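Local coordinates for ABC transporter sugar binding protein (Xanthomonas axonopodis pv. citri, PDB 3UOR) that probably binds maltose or related sugars as the periplasmic receptor of an ABC import system, at residues 148-151 with 152-155; 178-181 with 182-186; 232-236 with 237-241; 251-255 with 256-260; 269-272 with 273-276. All blocks are in the same frame, centred on the assembly; numbering follows the deposited sequence.

Contact 1: 148-151 with 152-155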
# COMPACT_ATOMS: atom_id res chain seq x y z
N PHE A 148 -10.91 -8.54 -4.67
CA PHE A 148 -12.24 -8.23 -5.19
C PHE A 148 -12.72 -9.53 -5.81
O PHE A 148 -11.94 -10.21 -6.47
CB PHE A 148 -12.16 -7.15 -6.27
CG PHE A 148 -11.87 -5.78 -5.73
CD1 PHE A 148 -12.88 -4.83 -5.63
CD2 PHE A 148 -10.61 -5.46 -5.28
CE1 PHE A 148 -12.62 -3.57 -5.11
CE2 PHE A 148 -10.35 -4.20 -4.75
CZ PHE A 148 -11.36 -3.25 -4.67
N TYR A 149 -13.99 -9.88 -5.61
CA TYR A 149 -14.49 -11.17 -6.09
C TYR A 149 -15.91 -11.12 -6.59
O TYR A 149 -16.72 -10.32 -6.11
CB TYR A 149 -14.36 -12.25 -5.02
CG TYR A 149 -15.28 -12.09 -3.84
CD1 TYR A 149 -14.99 -11.16 -2.82
CD2 TYR A 149 -16.43 -12.86 -3.72
CE1 TYR A 149 -15.84 -11.01 -1.72
CE2 TYR A 149 -17.28 -12.73 -2.62
CZ TYR A 149 -16.98 -11.80 -1.63
OH TYR A 149 -17.82 -11.69 -0.55
N ARG A 150 -16.20 -11.99 -7.56
CA ARG A 150 -17.56 -12.20 -8.05
C ARG A 150 -18.26 -13.23 -7.17
O ARG A 150 -17.91 -14.41 -7.17
CB ARG A 150 -17.53 -12.69 -9.50
CG ARG A 150 -17.03 -11.64 -10.50
CD ARG A 150 -18.18 -10.81 -11.05
NE ARG A 150 -19.27 -11.66 -11.57
CZ ARG A 150 -19.35 -12.08 -12.83
NH1 ARG A 150 -18.42 -11.75 -13.71
NH2 ARG A 150 -20.37 -12.84 -13.22
N LYS A 151 -19.25 -12.77 -6.40
CA LYS A 151 -20.00 -13.63 -5.48
C LYS A 151 -20.72 -14.75 -6.22
O LYS A 151 -20.68 -15.91 -5.80
CB LYS A 151 -21.02 -12.81 -4.69
CG LYS A 151 -20.40 -11.81 -3.73
CD LYS A 151 -21.47 -11.06 -2.94
CE LYS A 151 -20.83 -10.02 -2.01
NZ LYS A 151 -21.83 -9.16 -1.32
N ASP A 152 -21.39 -14.39 -7.30
CA ASP A 152 -22.09 -15.38 -8.12
C ASP A 152 -21.12 -16.45 -8.63
O ASP A 152 -21.39 -17.64 -8.49
CB ASP A 152 -22.82 -14.69 -9.27
CG ASP A 152 -21.91 -13.79 -10.11
OD1 ASP A 152 -20.82 -13.44 -9.63
OD2 ASP A 152 -22.29 -13.44 -11.25
N LEU A 153 -19.99 -16.05 -9.19
CA LEU A 153 -19.02 -17.04 -9.70
C LEU A 153 -18.47 -17.91 -8.57
O LEU A 153 -18.21 -19.10 -8.76
CB LEU A 153 -17.88 -16.34 -10.45
CG LEU A 153 -18.02 -16.14 -11.97
CD1 LEU A 153 -19.39 -15.61 -12.33
CD2 LEU A 153 -16.92 -15.23 -12.55
N LEU A 154 -18.30 -17.33 -7.38
CA LEU A 154 -17.83 -18.08 -6.22
C LEU A 154 -18.86 -19.15 -5.82
O LEU A 154 -18.51 -20.30 -5.54
CB LEU A 154 -17.58 -17.14 -5.04
CG LEU A 154 -17.09 -17.81 -3.77
CD1 LEU A 154 -15.71 -18.43 -3.97
CD2 LEU A 154 -17.05 -16.79 -2.64
N ARG A 155 -20.13 -18.74 -5.80
CA ARG A 155 -21.24 -19.63 -5.48
C ARG A 155 -21.40 -20.74 -6.54
O ARG A 155 -21.66 -21.90 -6.20
CB ARG A 155 -22.55 -18.82 -5.32
CG ARG A 155 -23.83 -19.67 -5.20
CD ARG A 155 -25.06 -18.81 -4.88
NE ARG A 155 -24.98 -17.46 -5.43
CZ ARG A 155 -24.78 -16.37 -4.69
NH1 ARG A 155 -24.66 -16.49 -3.36
NH2 ARG A 155 -24.70 -15.16 -5.26
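At this strand-to-helix junction, where strand 134-150 runs directly into helix 151-156, Arg150 curls its side chain alongside the first helical turn to grip Asp152. Arg150 holds the N-cap position, and its carbonyl starts the helical bonding: Leu154 N donates to Arg150 O over 3.0 Å. One step on, Arg155 N reaches Lys151 O at 2.9 Å.

The salt bridge is side-on and double. Arg150 NH2 points almost straight at Asp152 OD2, 2.8 Å away with an N-H...O angle of 174°, and that oxygen lies in the guanidinium plane. Arg150 NE meets the syn lone pair of Asp152 OD1 at 3.1 Å, in a more bent bond. The guanidinium and carboxylate planes are twisted 37° apart, so the pair is not a flat fork. Bends at chi2 and chi3 curl the arginine round to this position, while the chi1 of Asp152, 54°, sets its carboxylate between its own backbone N and carbonyl carbon, where its oxygens meet NE and NH2 of the arginine. Asp152 OD1 also takes a weak bond from Leu153 N.

Leu153 covers one face of the guanidinium, with CD2 above its centre, and probably helps to fix its rotation. The third nitrogen, Arg150 NH1, is bonded to Phe254 O, which ties helix 250-256 to the same arginine. Further along, Leu154 CD2 approaches the Tyr149 ring obliquely, 4.1 Å from Tyr149 CE2.

Strand-to-helix junctions of this kind recur in alpha/beta folds, the class to which this periplasmic binding protein belongs.

Contact 2: 178-181 with 182-186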
# COMPACT_ATOMS: atom_id res chain seq x y z
N ARG A 178 -12.25 -25.36 -12.89
CA ARG A 178 -13.09 -26.42 -13.45
C ARG A 178 -14.37 -25.84 -14.04
O ARG A 178 -14.75 -26.16 -15.15
CB ARG A 178 -13.46 -27.47 -12.39
CG ARG A 178 -12.28 -28.30 -11.93
CD ARG A 178 -12.74 -29.53 -11.16
NE ARG A 178 -13.41 -29.21 -9.90
CZ ARG A 178 -12.78 -29.00 -8.75
NH1 ARG A 178 -11.45 -29.06 -8.69
NH2 ARG A 178 -13.48 -28.73 -7.65
N LYS A 179 -15.03 -24.97 -13.29
CA LYS A 179 -16.28 -24.37 -13.76
C LYS A 179 -16.12 -23.51 -15.02
O LYS A 179 -16.94 -23.60 -15.93
CB LYS A 179 -16.93 -23.56 -12.65
CG LYS A 179 -18.34 -23.99 -12.33
CD LYS A 179 -18.37 -25.44 -11.90
CE LYS A 179 -19.80 -25.89 -11.63
NZ LYS A 179 -19.89 -27.36 -11.41
N VAL A 180 -15.09 -22.67 -15.07
CA VAL A 180 -15.00 -21.65 -16.13
C VAL A 180 -14.30 -22.13 -17.41
O VAL A 180 -14.50 -21.56 -18.48
CB VAL A 180 -14.36 -20.32 -15.64
CG1 VAL A 180 -15.23 -19.67 -14.57
CG2 VAL A 180 -12.93 -20.53 -15.14
N GLY A 181 -13.49 -23.18 -17.29
CA GLY A 181 -12.87 -23.77 -18.46
C GLY A 181 -11.47 -23.27 -18.77
O GLY A 181 -10.90 -22.49 -18.01
N PRO A 182 -10.90 -23.73 -19.89
CA PRO A 182 -9.51 -23.45 -20.23
C PRO A 182 -9.26 -22.00 -20.59
O PRO A 182 -8.13 -21.52 -20.43
CB PRO A 182 -9.26 -24.32 -21.47
CG PRO A 182 -10.38 -25.32 -21.49
CD PRO A 182 -11.55 -24.64 -20.86
N ASP A 183 -10.28 -21.31 -21.09
CA ASP A 183 -10.08 -19.95 -21.61
C ASP A 183 -10.39 -18.86 -20.58
O ASP A 183 -10.30 -17.67 -20.89
CB ASP A 183 -10.91 -19.74 -22.88
CG ASP A 183 -10.60 -20.77 -23.98
OD1 ASP A 183 -9.41 -21.09 -24.19
OD2 ASP A 183 -11.56 -21.24 -24.63
N ARG A 184 -10.77 -19.26 -19.37
CA ARG A 184 -11.09 -18.31 -18.31
C ARG A 184 -10.35 -18.69 -17.04
O ARG A 184 -9.85 -19.81 -16.91
CB ARG A 184 -12.60 -18.24 -18.08
CG ARG A 184 -13.37 -17.82 -19.33
CD ARG A 184 -14.86 -18.11 -19.19
NE ARG A 184 -15.43 -17.49 -18.00
CZ ARG A 184 -16.60 -17.82 -17.46
NH1 ARG A 184 -17.32 -18.79 -18.02
NH2 ARG A 184 -17.05 -17.21 -16.37
N TYR A 185 -10.28 -17.76 -16.09
CA TYR A 185 -9.33 -17.90 -15.00
C TYR A 185 -9.96 -17.66 -13.65
O TYR A 185 -11.05 -17.09 -13.56
CB TYR A 185 -8.15 -16.96 -15.23
CG TYR A 185 -7.38 -17.32 -16.48
CD1 TYR A 185 -6.31 -18.20 -16.42
CD2 TYR A 185 -7.75 -16.80 -17.72
CE1 TYR A 185 -5.60 -18.54 -17.57
CE2 TYR A 185 -7.05 -17.15 -18.88
CZ TYR A 185 -5.98 -18.02 -18.80
OH TYR A 185 -5.28 -18.38 -19.93
N ALA A 186 -9.28 -18.09 -12.59
CA ALA A 186 -9.76 -17.86 -11.24
C ALA A 186 -9.40 -16.44 -10.77
O ALA A 186 -10.22 -15.76 -10.17
CB ALA A 186 -9.22 -18.91 -10.29
O HOH W 1 -13.02 -21.49 -20.84
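One face of the Arg184 guanidinium lies against Val180, whose CG1 sits over it, offset toward the rim, 3.6 Å from Arg184 NH2. At the edge, Arg184 NE donates a hydrogen bond to Gly257 O, so the plane is steered by a polar bond while the valine lies against its flat side. The two side chains cross at about a right angle. A bend at chi3, 55°, turns the guanidinium back across Val180, and on the way Arg184 CD passes 3.5 Å from Val180 O. Nearer the backbone, Arg184 CB packs 3.7 Å from Val180 CB. The other methyl, Val180 CG2, faces the backbone of the following residues, with Tyr185 N 3.9 Å away.

All this happens where helix 166-180 ends. Gly181 leaves the helix with a positive phi of 95° and opens a type I beta turn that runs to Arg184, with Pro182 and Asp183 at its two central positions. No direct hydrogen bond joins the two segments; Gly181 O and Arg184 O, both acceptors, stand 3.1 Å apart. A water links the helix end to the turn, donating to Val180 O at 2.8 Å and accepting from Asp183 N at 2.8 Å.

Beyond the turn the chain heads for strand 187-188. Lys177, on the last turns of the helix, bonds Arg184 O and lies against the Tyr185 ring as a cation-pi partner.

Contact 3: 232-236 with 237-241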
# COMPACT_ATOMS: atom_id res chain seq x y z
N ASN A 232 2.90 -20.89 -8.57
CA ASN A 232 1.98 -22.01 -8.75
C ASN A 232 0.64 -21.60 -9.39
O ASN A 232 0.08 -22.36 -10.17
CB ASN A 232 1.72 -22.73 -7.43
CG ASN A 232 0.89 -23.99 -7.61
OD1 ASN A 232 1.31 -24.93 -8.27
ND2 ASN A 232 -0.29 -24.00 -7.00
N MET A 233 0.13 -20.42 -9.05
CA MET A 233 -1.16 -19.99 -9.57
C MET A 233 -1.13 -19.83 -11.10
O MET A 233 -2.12 -20.10 -11.77
CB MET A 233 -1.60 -18.66 -8.94
CG MET A 233 -1.82 -18.72 -7.42
SD MET A 233 -2.65 -17.23 -6.82
CE MET A 233 -1.88 -17.12 -5.21
N TYR A 234 -0.04 -19.32 -11.64
CA TYR A 234 0.05 -19.24 -13.10
C TYR A 234 0.24 -20.61 -13.72
O TYR A 234 -0.35 -20.90 -14.75
CB TYR A 234 1.18 -18.31 -13.55
CG TYR A 234 1.06 -16.92 -13.00
CD1 TYR A 234 0.46 -15.90 -13.72
CD2 TYR A 234 1.54 -16.63 -11.73
CE1 TYR A 234 0.36 -14.62 -13.19
CE2 TYR A 234 1.46 -15.36 -11.20
CZ TYR A 234 0.86 -14.37 -11.92
OH TYR A 234 0.81 -13.12 -11.36
N GLN A 235 1.07 -21.45 -13.10
CA GLN A 235 1.38 -22.74 -13.71
C GLN A 235 0.18 -23.68 -13.66
O GLN A 235 0.09 -24.59 -14.49
CB GLN A 235 2.64 -23.39 -13.11
CG GLN A 235 3.92 -22.54 -13.09
CD GLN A 235 4.19 -21.80 -14.39
OE1 GLN A 235 3.73 -22.18 -15.46
NE2 GLN A 235 4.96 -20.73 -14.30
N GLN A 236 -0.73 -23.48 -12.70
CA GLN A 236 -1.94 -24.33 -12.66
C GLN A 236 -2.99 -23.80 -13.63
O GLN A 236 -3.99 -24.45 -13.88
CB GLN A 236 -2.55 -24.40 -11.26
CG GLN A 236 -1.63 -24.94 -10.19
CD GLN A 236 -1.28 -26.38 -10.41
OE1 GLN A 236 -1.97 -27.10 -11.13
NE2 GLN A 236 -0.19 -26.82 -9.79
N GLY A 237 -2.77 -22.60 -14.17
CA GLY A 237 -3.74 -21.98 -15.04
C GLY A 237 -4.83 -21.26 -14.25
O GLY A 237 -5.90 -20.96 -14.80
N TRP A 238 -4.57 -20.98 -12.97
CA TRP A 238 -5.55 -20.26 -12.15
C TRP A 238 -5.50 -18.77 -12.47
O TRP A 238 -6.53 -18.10 -12.55
CB TRP A 238 -5.34 -20.49 -10.65
CG TRP A 238 -5.45 -21.93 -10.25
CD1 TRP A 238 -6.17 -22.89 -10.88
CD2 TRP A 238 -4.83 -22.56 -9.13
NE1 TRP A 238 -6.04 -24.08 -10.22
CE2 TRP A 238 -5.22 -23.91 -9.14
CE3 TRP A 238 -3.99 -22.11 -8.10
CZ2 TRP A 238 -4.79 -24.83 -8.18
CZ3 TRP A 238 -3.56 -23.02 -7.14
CH2 TRP A 238 -3.95 -24.36 -7.19
N ALA A 239 -4.28 -18.28 -12.69
CA ALA A 239 -4.03 -16.90 -13.06
C ALA A 239 -3.41 -16.83 -14.45
O ALA A 239 -2.42 -17.50 -14.70
CB ALA A 239 -3.09 -16.28 -12.08
N PRO A 240 -3.95 -15.97 -15.33
CA PRO A 240 -3.41 -15.81 -16.68
C PRO A 240 -2.02 -15.19 -16.65
O PRO A 240 -1.71 -14.37 -15.78
CB PRO A 240 -4.39 -14.83 -17.35
CG PRO A 240 -4.96 -14.03 -16.18
CD PRO A 240 -5.07 -15.04 -15.06
N LYS A 241 -1.19 -15.58 -17.61
CA LYS A 241 0.16 -15.05 -17.70
C LYS A 241 0.18 -13.77 -18.52
O LYS A 241 0.61 -13.77 -19.68
CB LYS A 241 1.09 -16.12 -18.31
CG LYS A 241 1.30 -17.32 -17.40
CD LYS A 241 2.23 -18.33 -18.02
CE LYS A 241 2.41 -19.52 -17.09
NZ LYS A 241 3.26 -20.61 -17.68
O HOH W 2 -1.82 -19.47 -16.70
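Met233 O is held by two backbone donors from the chain that follows its helix. Trp238 N comes in nearly along the C=O axis at 2.9 Å, and Ala239 N arrives from above the carbonyl plane at 3.0 Å. Gly237 N adds a bond to Tyr234 O, which also takes a water shared with Ala239 O.

The side chains close around this turn. Gln236 CB rides over one face of the Trp238 indole, 3.5 Å from the centroid of the five-membered ring, a CH-pi contact. Gln236 bends at chi2, -66°, to run alongside the ring, and its NE2 gives a straight bond to Asn232 OD1 at 2.9 Å. Asn232 ND2 in turn lies 3.4 Å from Trp238 CZ3, its amide nearly perpendicular to the indole. Ala239 CB sits over the Tyr234 ring, 4.1 Å from the centroid, while Pro240 O meets that ring at its edge. On the surface the extended Lys241 brings NZ to Gln235 OE1 at 2.8 Å.

Gly237, with positive phi and two bonds returning into the last turn, makes this the Schellman motif that ends helix 221-235.

Contact 4: 251-255 with 256-260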
# COMPACT_ATOMS: atom_id res chain seq x y z
N TRP A 251 -12.04 -3.82 -15.08
CA TRP A 251 -13.39 -3.84 -14.53
C TRP A 251 -14.36 -4.62 -15.41
O TRP A 251 -15.14 -5.44 -14.91
CB TRP A 251 -13.87 -2.42 -14.24
CG TRP A 251 -12.85 -1.67 -13.45
CD1 TRP A 251 -12.49 -1.91 -12.15
CD2 TRP A 251 -12.03 -0.58 -13.90
NE1 TRP A 251 -11.50 -1.04 -11.77
CE2 TRP A 251 -11.20 -0.21 -12.82
CE3 TRP A 251 -11.93 0.12 -15.11
CZ2 TRP A 251 -10.28 0.83 -12.91
CZ3 TRP A 251 -11.01 1.14 -15.20
CH2 TRP A 251 -10.20 1.49 -14.10
N TYR A 252 -14.31 -4.40 -16.72
CA TYR A 252 -15.21 -5.12 -17.61
C TYR A 252 -14.88 -6.61 -17.70
O TYR A 252 -15.79 -7.44 -17.66
CB TYR A 252 -15.27 -4.46 -18.98
CG TYR A 252 -15.96 -3.12 -18.88
CD1 TYR A 252 -17.21 -3.00 -18.27
CD2 TYR A 252 -15.35 -1.96 -19.36
CE1 TYR A 252 -17.84 -1.78 -18.16
CE2 TYR A 252 -15.98 -0.73 -19.25
CZ TYR A 252 -17.22 -0.65 -18.65
OH TYR A 252 -17.86 0.56 -18.54
N GLU A 253 -13.60 -6.95 -17.79
CA GLU A 253 -13.21 -8.36 -17.77
C GLU A 253 -13.73 -9.07 -16.52
O GLU A 253 -14.20 -10.21 -16.58
CB GLU A 253 -11.69 -8.50 -17.89
CG GLU A 253 -11.12 -8.01 -19.21
CD GLU A 253 -11.51 -8.89 -20.40
OE1 GLU A 253 -10.77 -8.87 -21.40
OE2 GLU A 253 -12.55 -9.59 -20.34
N PHE A 254 -13.65 -8.38 -15.38
CA PHE A 254 -14.14 -8.90 -14.11
C PHE A 254 -15.63 -9.18 -14.20
O PHE A 254 -16.09 -10.30 -13.90
CB PHE A 254 -13.82 -7.90 -13.00
CG PHE A 254 -14.36 -8.25 -11.64
CD1 PHE A 254 -13.62 -9.03 -10.76
CD2 PHE A 254 -15.57 -7.74 -11.20
CE1 PHE A 254 -14.10 -9.31 -9.48
CE2 PHE A 254 -16.07 -8.02 -9.93
CZ PHE A 254 -15.33 -8.80 -9.06
N PHE A 255 -16.40 -8.19 -14.64
CA PHE A 255 -17.86 -8.35 -14.76
C PHE A 255 -18.25 -9.23 -15.96
O PHE A 255 -19.39 -9.69 -16.06
CB PHE A 255 -18.55 -6.98 -14.84
CG PHE A 255 -18.53 -6.22 -13.54
CD1 PHE A 255 -19.03 -6.78 -12.38
CD2 PHE A 255 -18.02 -4.93 -13.49
CE1 PHE A 255 -19.01 -6.08 -11.19
CE2 PHE A 255 -18.01 -4.23 -12.30
CZ PHE A 255 -18.50 -4.80 -11.16
N ASN A 256 -17.30 -9.46 -16.86
CA ASN A 256 -17.51 -10.38 -17.96
C ASN A 256 -17.19 -11.82 -17.58
O ASN A 256 -17.47 -12.73 -18.35
CB ASN A 256 -16.67 -9.97 -19.18
CG ASN A 256 -17.36 -8.93 -20.03
OD1 ASN A 256 -18.59 -8.81 -20.01
ND2 ASN A 256 -16.57 -8.16 -20.79
N GLY A 257 -16.59 -12.01 -16.41
CA GLY A 257 -16.33 -13.36 -15.93
C GLY A 257 -15.04 -13.98 -16.46
O GLY A 257 -14.81 -15.18 -16.28
N TYR A 258 -14.18 -13.18 -17.09
CA TYR A 258 -12.87 -13.66 -17.54
C TYR A 258 -12.03 -14.18 -16.36
O TYR A 258 -11.17 -15.04 -16.52
CB TYR A 258 -12.11 -12.56 -18.30
CG TYR A 258 -10.76 -12.99 -18.90
CD1 TYR A 258 -10.63 -14.19 -19.59
CD2 TYR A 258 -9.64 -12.16 -18.80
CE1 TYR A 258 -9.40 -14.57 -20.15
CE2 TYR A 258 -8.42 -12.53 -19.36
CZ TYR A 258 -8.30 -13.73 -20.02
OH TYR A 258 -7.09 -14.08 -20.57
N TYR A 259 -12.28 -13.63 -15.17
CA TYR A 259 -11.66 -14.12 -13.95
C TYR A 259 -12.55 -13.76 -12.78
O TYR A 259 -13.21 -12.72 -12.80
CB TYR A 259 -10.25 -13.54 -13.76
CG TYR A 259 -10.12 -12.08 -14.14
CD1 TYR A 259 -9.64 -11.71 -15.39
CD2 TYR A 259 -10.50 -11.08 -13.26
CE1 TYR A 259 -9.53 -10.40 -15.75
CE2 TYR A 259 -10.40 -9.75 -13.61
CZ TYR A 259 -9.92 -9.42 -14.86
OH TYR A 259 -9.80 -8.09 -15.22
N ALA A 260 -12.56 -14.62 -11.76
CA ALA A 260 -13.43 -14.46 -10.60
C ALA A 260 -12.88 -13.51 -9.53
O ALA A 260 -13.66 -12.80 -8.85
CB ALA A 260 -13.72 -15.83 -10.00
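Helix 250-256 ends at Gly257, which takes a positive phi of 84° while two backbone bonds run back into the last turn. Tyr258 N donates to Glu253 O at 3.0 Å, and Gly257 N reaches Phe254 O at 3.1 Å. Asn256 N makes weak bonds with Tyr252 O and Glu253 O. This is a Schellman motif, and it turns the chain from the helix into strand 259-264 of the main sheet.

Among the side chains, the Tyr259 ring slides beneath the last helical turn. The backbone carbon of Glu253 lies over one of its faces, and Tyr259 OH comes within 3.3 Å of Glu253 CB, its polar partner being Val250 O further back in the chain. At the ring's CE2 corner, Tyr259 CE2 packs 3.9 Å from Phe254 CB. A chi1 of 40° puts the ring between the backbone N and carbonyl carbon of Tyr259, which folds it back under the helix.

Glu253 and Tyr258 run side by side in the same direction, with carboxylate and ring planes 37° apart. Glu253 OE2 lies oblique to the Tyr258 ring and 3.6 Å from Tyr258 CB, and the other oxygen, OE1, is bonded to Ser248 OG. Phe254 sends CE1 to within 3.6 Å of Ala260 O, the ring standing obliquely to that carbonyl.

Contact 5: 269-272 with 273-276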
# COMPACT_ATOMS: atom_id res chain seq x y z
N VAL A 269 -12.81 0.16 -5.59
CA VAL A 269 -14.17 -0.02 -5.09
C VAL A 269 -15.10 0.89 -5.91
O VAL A 269 -16.09 0.43 -6.47
CB VAL A 269 -14.30 0.24 -3.58
CG1 VAL A 269 -15.78 0.27 -3.14
CG2 VAL A 269 -13.55 -0.83 -2.81
N ARG A 270 -14.74 2.17 -6.00
CA ARG A 270 -15.54 3.12 -6.76
C ARG A 270 -15.64 2.75 -8.23
O ARG A 270 -16.72 2.77 -8.81
CB ARG A 270 -14.99 4.55 -6.63
CG ARG A 270 -15.97 5.61 -7.14
CD ARG A 270 -15.49 7.04 -6.85
NE ARG A 270 -15.11 7.28 -5.45
CZ ARG A 270 -15.83 6.92 -4.38
NH1 ARG A 270 -16.99 6.28 -4.52
NH2 ARG A 270 -15.38 7.21 -3.17
N GLU A 271 -14.50 2.39 -8.83
CA GLU A 271 -14.46 2.05 -10.24
C GLU A 271 -15.36 0.88 -10.59
O GLU A 271 -16.02 0.91 -11.63
CB GLU A 271 -13.03 1.78 -10.68
CG GLU A 271 -12.13 2.97 -10.44
CD GLU A 271 -12.70 4.23 -11.05
OE1 GLU A 271 -13.23 4.16 -12.18
OE2 GLU A 271 -12.63 5.30 -10.41
N PHE A 272 -15.39 -0.14 -9.74
CA PHE A 272 -16.27 -1.28 -9.99
C PHE A 272 -17.73 -0.85 -9.82
O PHE A 272 -18.61 -1.28 -10.57
CB PHE A 272 -15.99 -2.45 -9.04
CG PHE A 272 -14.82 -3.31 -9.44
CD1 PHE A 272 -14.89 -4.12 -10.56
CD2 PHE A 272 -13.67 -3.33 -8.69
CE1 PHE A 272 -13.82 -4.94 -10.91
CE2 PHE A 272 -12.60 -4.14 -9.04
CZ PHE A 272 -12.68 -4.94 -10.14
N LYS A 273 -17.99 -0.03 -8.80
CA LYS A 273 -19.34 0.46 -8.57
C LYS A 273 -19.87 1.12 -9.84
O LYS A 273 -21.01 0.86 -10.25
CB LYS A 273 -19.38 1.47 -7.43
CG LYS A 273 -19.46 0.86 -6.04
CD LYS A 273 -19.44 1.98 -4.99
CE LYS A 273 -19.48 1.46 -3.56
NZ LYS A 273 -18.97 2.51 -2.59
N LEU A 274 -19.05 1.96 -10.46
CA LEU A 274 -19.47 2.70 -11.64
C LEU A 274 -19.79 1.81 -12.85
O LEU A 274 -20.63 2.16 -13.68
CB LEU A 274 -18.40 3.71 -12.04
CG LEU A 274 -18.15 4.89 -11.12
CD1 LEU A 274 -17.16 5.82 -11.78
CD2 LEU A 274 -19.46 5.62 -10.82
N ARG A 275 -19.12 0.68 -12.95
CA ARG A 275 -19.23 -0.15 -14.15
C ARG A 275 -20.05 -1.41 -13.91
O ARG A 275 -20.31 -2.19 -14.82
CB ARG A 275 -17.84 -0.48 -14.69
CG ARG A 275 -17.01 0.77 -14.97
CD ARG A 275 -15.59 0.41 -15.36
NE ARG A 275 -14.87 1.58 -15.84
CZ ARG A 275 -14.57 2.63 -15.08
NH1 ARG A 275 -14.94 2.66 -13.81
NH2 ARG A 275 -13.92 3.67 -15.60
N GLN A 276 -20.45 -1.59 -12.66
CA GLN A 276 -21.39 -2.63 -12.24
C GLN A 276 -22.58 -2.70 -13.21
O GLN A 276 -23.45 -1.82 -13.19
CB GLN A 276 -21.87 -2.21 -10.85
CG GLN A 276 -22.64 -3.20 -10.03
CD GLN A 276 -22.86 -2.64 -8.63
OE1 GLN A 276 -22.92 -3.37 -7.64
NE2 GLN A 276 -22.95 -1.32 -8.55
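Arg275 lies alongside Glu271, one turn back in helix 267-275, and grips it twice with a single nitrogen. Arg275 NH1 forms a salt bridge to Glu271 OE1 at 2.8 Å and also donates to the backbone oxygen Glu271 O at 3.0 Å. The two bonds are turned differently. The carbonyl oxygen lies in the guanidinium plane, whereas Glu271 OE1 is 27° out of it and is approached on its anti side. Only NH1 bonds the carboxylate, and the carboxylate and guanidinium planes are 55° apart: a one-point bridge. The arginine stays extended from CG to NE and then turns at chi4, 65°, bringing NH1 back over the helix, while Glu271 bends at chi2 to meet it.

On another side of the helix, Lys273 runs beside Val269, its CE 3.9 Å from Val269 CG1.

Backbone bonds keep the helix regular up to Leu274 N, which donates to Arg270 O at 3.0 Å. Toward the helix end the bonds slacken: Arg275 N keeps a weak bond to Glu271 O and gives its better one to Phe272 O at 3.1 Å, where Gln276 N also bonds weakly.

Trp251 of helix 250-256 lies against Arg275 as a cation-pi partner and meets the Phe272 ring edge to face. Phe272 also touches the rings of Phe148 on strand 134-150 and Trp284 on strand 284-287, so the helix packs against both helix 250-256 and the sheet.

How the contacts relate
Contacts 1, 3 and 4 are partly buried, while contacts 2 and 5 lie nearer the surface. Contacts 1 and 4 reach neighbouring strands of one sheet, 134-150 and 259-264, and are joined through the side chain of Arg150. Contact 2 is tied to contact 4 through Arg184 and Tyr185, and to contact 3 through the backbone of Ala186 and Trp238. Contact 5 meets contacts 1 and 4 through aromatic rings around Phe272. Contacts 3 and 4 share the Schellman ending, whereas contact 2 leaves its helix through a water-bridged beta turn. Salt bridges mark contacts 1 and 5, one double and side-on, the other through one nitrogen.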